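Cellulase (Rhodothermus marinus, PDB 3B7M) probably hydrolyses internal beta-1,4-glucosidic bonds of cellulose, as an endoglucanase of glycosyl hydrolase family 12 engineered at its active surface. Local coordinates at residues Pro69-Val72 against Gln73-Ser76; Thr134-Ala138 against Gly139-Glu143. All coordinates share one frame; numbering follows the deposited sequence.

Contact 1 of 2, residues Pro69-Val72 against Gln73-Ser76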
ATOM      1  N   PRO A  69      -6.822  18.777  -2.067  1.00 35.28           N
ATOM      2  CA  PRO A  69      -5.363  18.775  -1.853  1.00 35.18           C
ATOM      3  C   PRO A  69      -5.001  19.105  -0.418  1.00 35.02           C
ATOM      4  O   PRO A  69      -5.576  20.030   0.153  1.00 35.81           O
ATOM      5  CB  PRO A  69      -4.873  19.902  -2.771  1.00 35.57           C
ATOM      6  CG  PRO A  69      -5.902  19.982  -3.863  1.00 35.73           C
ATOM      7  CD  PRO A  69      -7.211  19.675  -3.177  1.00 35.66           C
ATOM      8  N   ARG A  70      -4.077  18.358   0.177  1.00 34.40           N
ATOM      9  CA  ARG A  70      -3.700  18.630   1.557  1.00 34.06           C
ATOM     10  C   ARG A  70      -2.227  18.365   1.820  1.00 33.07           C
ATOM     11  O   ARG A  70      -1.720  17.271   1.568  1.00 32.33           O
ATOM     12  CB  ARG A  70      -4.604  17.871   2.543  1.00 34.80           C
ATOM     13  CG  ARG A  70      -4.919  18.663   3.815  1.00 37.69           C
ATOM     14  CD  ARG A  70      -6.371  18.482   4.285  1.00 43.26           C
ATOM     15  NE  ARG A  70      -7.329  19.229   3.458  1.00 47.01           N
ATOM     16  CZ  ARG A  70      -8.618  19.428   3.758  1.00 48.66           C
ATOM     17  NH1 ARG A  70      -9.142  18.945   4.884  1.00 49.09           N
ATOM     18  NH2 ARG A  70      -9.391  20.120   2.926  1.00 48.93           N
ATOM     19  N   ARG A  71      -1.550  19.400   2.314  1.00 32.13           N
ATOM     20  CA  ARG A  71      -0.133  19.327   2.651  1.00 31.62           C
ATOM     21  C   ARG A  71       0.073  18.525   3.933  1.00 31.09           C
ATOM     22  O   ARG A  71      -0.783  18.535   4.821  1.00 30.35           O
ATOM     23  CB  ARG A  71       0.456  20.728   2.799  1.00 31.57           C
ATOM     24  CG  ARG A  71       0.611  21.466   1.488  1.00 31.86           C
ATOM     25  CD  ARG A  71       1.345  22.777   1.673  1.00 34.67           C
ATOM     26  NE  ARG A  71       2.010  23.185   0.437  1.00 36.40           N
ATOM     27  CZ  ARG A  71       1.649  24.225  -0.305  1.00 37.33           C
ATOM     28  NH1 ARG A  71       0.636  24.993   0.063  1.00 38.67           N
ATOM     29  NH2 ARG A  71       2.314  24.508  -1.413  1.00 38.47           N
ATOM     30  N   VAL A  72       1.209  17.839   4.022  1.00 31.00           N
ATOM     31  CA  VAL A  72       1.524  17.018   5.194  1.00 31.23           C
ATOM     32  C   VAL A  72       1.428  17.862   6.468  1.00 31.63           C
ATOM     33  O   VAL A  72       0.827  17.441   7.452  1.00 31.33           O
ATOM     34  CB  VAL A  72       2.902  16.338   5.059  1.00 31.31           C
ATOM     35  CG1 VAL A  72       3.342  15.722   6.375  1.00 30.91           C
ATOM     36  CG2 VAL A  72       2.857  15.279   3.962  1.00 30.64           C
ATOM     37  N   GLN A  73       1.965  19.078   6.412  1.00 32.24           N
ATOM     38  CA  GLN A  73       1.901  20.010   7.540  1.00 33.30           C
ATOM     39  C   GLN A  73       0.480  20.439   7.936  1.00 32.93           C
ATOM     40  O   GLN A  73       0.283  20.977   9.013  1.00 32.70           O
ATOM     41  CB  GLN A  73       2.769  21.245   7.259  1.00 33.62           C
ATOM     42  CG  GLN A  73       2.240  22.166   6.158  1.00 34.29           C
ATOM     43  CD  GLN A  73       3.267  23.197   5.707  1.00 34.83           C
ATOM     44  OE1 GLN A  73       2.923  24.157   5.020  1.00 38.76           O
ATOM     45  NE2 GLN A  73       4.528  23.005   6.091  1.00 36.47           N
ATOM     46  N   GLU A  74      -0.498  20.201   7.068  1.00 32.96           N
ATOM     47  CA  GLU A  74      -1.882  20.581   7.356  1.00 33.12           C
ATOM     48  C   GLU A  74      -2.697  19.466   8.001  1.00 32.70           C
ATOM     49  O   GLU A  74      -3.820  19.699   8.438  1.00 32.87           O
ATOM     50  CB  GLU A  74      -2.599  20.998   6.083  1.00 33.47           C
ATOM     51  CG  GLU A  74      -2.186  22.328   5.492  1.00 35.96           C
ATOM     52  CD  GLU A  74      -3.070  22.676   4.307  1.00 39.73           C
ATOM     53  OE1 GLU A  74      -3.014  21.949   3.282  1.00 37.86           O
ATOM     54  OE2 GLU A  74      -3.842  23.660   4.419  1.00 42.29           O
ATOM     55  N   LEU A  75      -2.144  18.257   8.039  1.00 32.16           N
ATOM     56  CA  LEU A  75      -2.863  17.097   8.571  1.00 31.62           C
ATOM     57  C   LEU A  75      -2.871  17.087  10.092  1.00 31.37           C
ATOM     58  O   LEU A  75      -1.870  17.418  10.723  1.00 31.31           O
ATOM     59  CB  LEU A  75      -2.225  15.795   8.085  1.00 31.47           C
ATOM     60  CG  LEU A  75      -2.119  15.527   6.592  1.00 30.99           C
ATOM     61  CD1 LEU A  75      -1.133  14.395   6.375  1.00 31.03           C
ATOM     62  CD2 LEU A  75      -3.477  15.197   6.018  1.00 29.63           C
ATOM     63  N   SER A  76      -3.995  16.688  10.677  1.00 31.06           N
ATOM     64  CA  SER A  76      -4.063  16.532  12.122  1.00 31.06           C
ATOM     65  C   SER A  76      -4.215  15.068  12.515  1.00 30.34           C
ATOM     66  O   SER A  76      -3.647  14.639  13.513  1.00 30.58           O
ATOM     67  CB  SER A  76      -5.176  17.399  12.730  1.00 31.40           C
ATOM     68  OG  SER A  76      -6.444  17.063  12.190  1.00 33.25           O
TER
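Arg70 and Arg71 meet Glu74 across a short 3-10 turn in the loop between strands 61-65 and 78-85. These strands belong to the two different sheets of the beta jelly-roll fold, so the turn lies where the chain passes from one sheet to the other. Arg70 comes first. Its side chain crosses that of Glu74 at about a right angle, and Arg70 CG lies 3.8 Å from Glu74 OE1. The charged groups do not touch, with Arg70 NE 5.1 Å from Glu74 OE1, but the guanidinium may still ease the negative charge a little. Arg71 is bound from both of its backbone ends. Arg71 N gives a nearly straight hydrogen bond of 3.1 Å (165°) to Glu74 OE1, on the anti lone pair. Arg71 O accepts from Glu74 N at 2.8 Å. Glu74 can reach back because its CG sits beside its own N, opposite the carbonyl carbon (chi1 -72°). The Arg71 side chain runs alongside Gln73 in the same direction, with Arg71 CD 3.9 Å from Gln73 OE1. The two flat ends are turned 51° apart and do not stack. Arg71 NE instead bonds to Glu187 O, which ties the turn to the neighbouring loop. Val72 is buried, and Val72 O accepts from Leu75 N at 3.1 Å. Leu75 folds back over this residue and also touches Leu190 of strand 189-199. Replacing it by an alanine would probably open a gap beside Val72 and leave Leu190 without this neighbour. The methyl of the leucine nearest to the turn is CD1, and Leu75 CD1 lies 3.9 Å from Val72 CA.

Contact 2 of 2, residues Thr134-Ala138 against Gly139-Glu143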
ATOM      1  N   THR A 134      15.626   0.934  13.218  1.00 26.11           N
ATOM      2  CA  THR A 134      14.478   0.297  13.839  1.00 26.51           C
ATOM      3  C   THR A 134      13.821   1.381  14.665  1.00 25.95           C
ATOM      4  O   THR A 134      14.508   2.213  15.271  1.00 25.66           O
ATOM      5  CB  THR A 134      14.909  -0.875  14.743  1.00 26.65           C
ATOM      6  OG1 THR A 134      15.689  -1.793  13.973  1.00 28.23           O
ATOM      7  CG2 THR A 134      13.719  -1.608  15.273  1.00 27.26           C
ATOM      8  N   VAL A 135      12.492   1.393  14.669  1.00 25.62           N
ATOM      9  CA  VAL A 135      11.740   2.414  15.383  1.00 25.80           C
ATOM     10  C   VAL A 135      10.508   1.795  16.056  1.00 26.48           C
ATOM     11  O   VAL A 135       9.951   0.799  15.572  1.00 26.29           O
ATOM     12  CB  VAL A 135      11.358   3.610  14.435  1.00 25.68           C
ATOM     13  CG1 VAL A 135      10.324   3.200  13.391  1.00 25.23           C
ATOM     14  CG2 VAL A 135      10.875   4.817  15.217  1.00 25.34           C
ATOM     15  N   GLU A 136      10.113   2.375  17.180  1.00 26.66           N
ATOM     16  CA  GLU A 136       8.874   2.020  17.845  1.00 28.15           C
ATOM     17  C   GLU A 136       7.803   3.035  17.447  1.00 27.75           C
ATOM     18  O   GLU A 136       7.945   4.223  17.715  1.00 27.79           O
ATOM     19  CB  GLU A 136       9.076   2.024  19.358  1.00 28.61           C
ATOM     20  CG  GLU A 136       7.941   1.381  20.131  1.00 33.39           C
ATOM     21  CD  GLU A 136       8.064  -0.130  20.210  1.00 38.07           C
ATOM     22  OE1 GLU A 136       9.157  -0.663  19.904  1.00 40.44           O
ATOM     23  OE2 GLU A 136       7.063  -0.783  20.588  1.00 41.62           O
ATOM     24  N   LEU A 137       6.752   2.564  16.777  1.00 27.75           N
ATOM     25  CA  LEU A 137       5.642   3.423  16.344  1.00 28.00           C
ATOM     26  C   LEU A 137       4.347   2.656  16.455  1.00 28.16           C
ATOM     27  O   LEU A 137       4.304   1.469  16.153  1.00 28.27           O
ATOM     28  CB  LEU A 137       5.799   3.860  14.877  1.00 27.73           C
ATOM     29  CG  LEU A 137       6.932   4.766  14.420  1.00 28.58           C
ATOM     30  CD1 LEU A 137       6.886   4.920  12.916  1.00 29.59           C
ATOM     31  CD2 LEU A 137       6.879   6.129  15.099  1.00 29.69           C
ATOM     32  N   ALA A 138       3.298   3.345  16.890  1.00 28.80           N
ATOM     33  CA  ALA A 138       1.936   2.815  16.871  1.00 29.54           C
ATOM     34  C   ALA A 138       1.791   1.457  17.558  1.00 29.96           C
ATOM     35  O   ALA A 138       1.084   0.578  17.064  1.00 30.76           O
ATOM     36  CB  ALA A 138       1.417   2.756  15.432  1.00 29.19           C
ATOM     37  N   GLY A 139       2.478   1.280  18.682  1.00 29.93           N
ATOM     38  CA  GLY A 139       2.334   0.065  19.487  1.00 29.31           C
ATOM     39  C   GLY A 139       3.191  -1.096  19.025  1.00 29.18           C
ATOM     40  O   GLY A 139       3.086  -2.209  19.569  1.00 29.31           O
ATOM     41  N   ALA A 140       4.048  -0.858  18.032  1.00 27.90           N
ATOM     42  CA  ALA A 140       4.879  -1.932  17.502  1.00 26.73           C
ATOM     43  C   ALA A 140       6.251  -1.476  17.036  1.00 26.05           C
ATOM     44  O   ALA A 140       6.527  -0.285  16.941  1.00 26.10           O
ATOM     45  CB  ALA A 140       4.155  -2.659  16.382  1.00 26.96           C
ATOM     46  N   THR A 141       7.094  -2.458  16.744  1.00 25.20           N
ATOM     47  CA  THR A 141       8.450  -2.258  16.274  1.00 24.75           C
ATOM     48  C   THR A 141       8.501  -2.445  14.744  1.00 23.90           C
ATOM     49  O   THR A 141       7.851  -3.334  14.195  1.00 23.99           O
ATOM     50  CB  THR A 141       9.371  -3.246  17.000  1.00 24.68           C
ATOM     51  OG1 THR A 141       9.260  -3.005  18.403  1.00 27.37           O
ATOM     52  CG2 THR A 141      10.814  -3.085  16.592  1.00 25.47           C
ATOM     53  N   TRP A 142       9.258  -1.587  14.071  1.00 22.89           N
ATOM     54  CA  TRP A 142       9.322  -1.563  12.604  1.00 21.72           C
ATOM     55  C   TRP A 142      10.765  -1.408  12.157  1.00 21.94           C
ATOM     56  O   TRP A 142      11.501  -0.613  12.745  1.00 21.72           O
ATOM     57  CB  TRP A 142       8.513  -0.377  12.070  1.00 20.76           C
ATOM     58  CG  TRP A 142       7.122  -0.324  12.597  1.00 19.04           C
ATOM     59  CD1 TRP A 142       6.710   0.189  13.801  1.00 20.07           C
ATOM     60  CD2 TRP A 142       5.950  -0.829  11.957  1.00 18.35           C
ATOM     61  NE1 TRP A 142       5.351   0.033  13.945  1.00 17.82           N
ATOM     62  CE2 TRP A 142       4.861  -0.590  12.825  1.00 17.30           C
ATOM     63  CE3 TRP A 142       5.710  -1.452  10.723  1.00 19.44           C
ATOM     64  CZ2 TRP A 142       3.554  -0.949  12.501  1.00 18.80           C
ATOM     65  CZ3 TRP A 142       4.407  -1.824  10.406  1.00 20.16           C
ATOM     66  CH2 TRP A 142       3.344  -1.562  11.290  1.00 19.51           C
ATOM     67  N   GLU A 143      11.172  -2.170  11.139  1.00 21.84           N
ATOM     68  CA  GLU A 143      12.418  -1.899  10.430  1.00 22.42           C
ATOM     69  C   GLU A 143      12.134  -0.811   9.409  1.00 21.74           C
ATOM     70  O   GLU A 143      11.089  -0.840   8.744  1.00 20.85           O
ATOM     71  CB  GLU A 143      12.920  -3.110   9.643  1.00 22.49           C
ATOM     72  CG  GLU A 143      13.122  -4.395  10.392  1.00 23.74           C
ATOM     73  CD  GLU A 143      13.576  -5.523   9.457  1.00 25.04           C
ATOM     74  OE1 GLU A 143      13.092  -5.591   8.283  1.00 27.34           O
ATOM     75  OE2 GLU A 143      14.414  -6.343   9.905  1.00 27.22           O
TER
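The indole of Trp142 reaches back across the hairpin with its edge toward Leu137. Trp142 NE1 gives a hydrogen bond of 2.8 Å to Leu137 O, which lies only 10° out of the ring plane. Leu137 O also accepts from Ala140 N at 3.0 Å. The two donors come from opposite faces of the carbonyl plane, so this oxygen is gripped from both sides; the bond from NE1 should also limit how the indole can turn. Leu137 CB packs against Trp142 CD1 at 3.9 Å. Next to it, Val135 CG1 touches Trp142 CB at 4.2 Å. Val135 and Trp142 form a hydrogen-bonded antiparallel pair, as do Leu137 and Ala140. This face meets helix 171-181, where Phe174 packs edge-to-face with Trp142.

The other face carries Thr134, Glu136 and Thr141. Thr141 OG1 donates to Glu136 OE1 at 2.8 Å, arriving on the syn side but 35° out of the carboxylate plane. Glu136 can accept it because its chain bends at chi2 (83°) across toward Thr141. With its other branch Thr141 meets Thr134, the two methyls Thr134 CG2 and Thr141 CG2 3.5 Å apart.

Ala138 and Gly139 link the strands, both with positive phi, which at Gly139 favours glycine. The whole is a tight two-residue beta hairpin closed by a type I' turn, at the outermost edge of the nine-stranded sheet.

How the contacts relate
Both contacts are local and partly buried, and both lie well away from the centre of the chain. Their centres are 23 Å apart and their nearest atoms about 13 Å apart, so they do not touch. They hold different elements. Contact 1 shapes a loop between strands of the two sheets, while contact 2 joins two adjacent strands of one sheet. In contact 1 a carboxylate bonds to a backbone N; in contact 2 a carboxylate takes a threonine hydroxyl and an indole bonds to a backbone O. Each has a buried side: Val72 and Leu75 in the loop, Ala140 and Trp142 in the hairpin. Their charged side chains lie toward the surface.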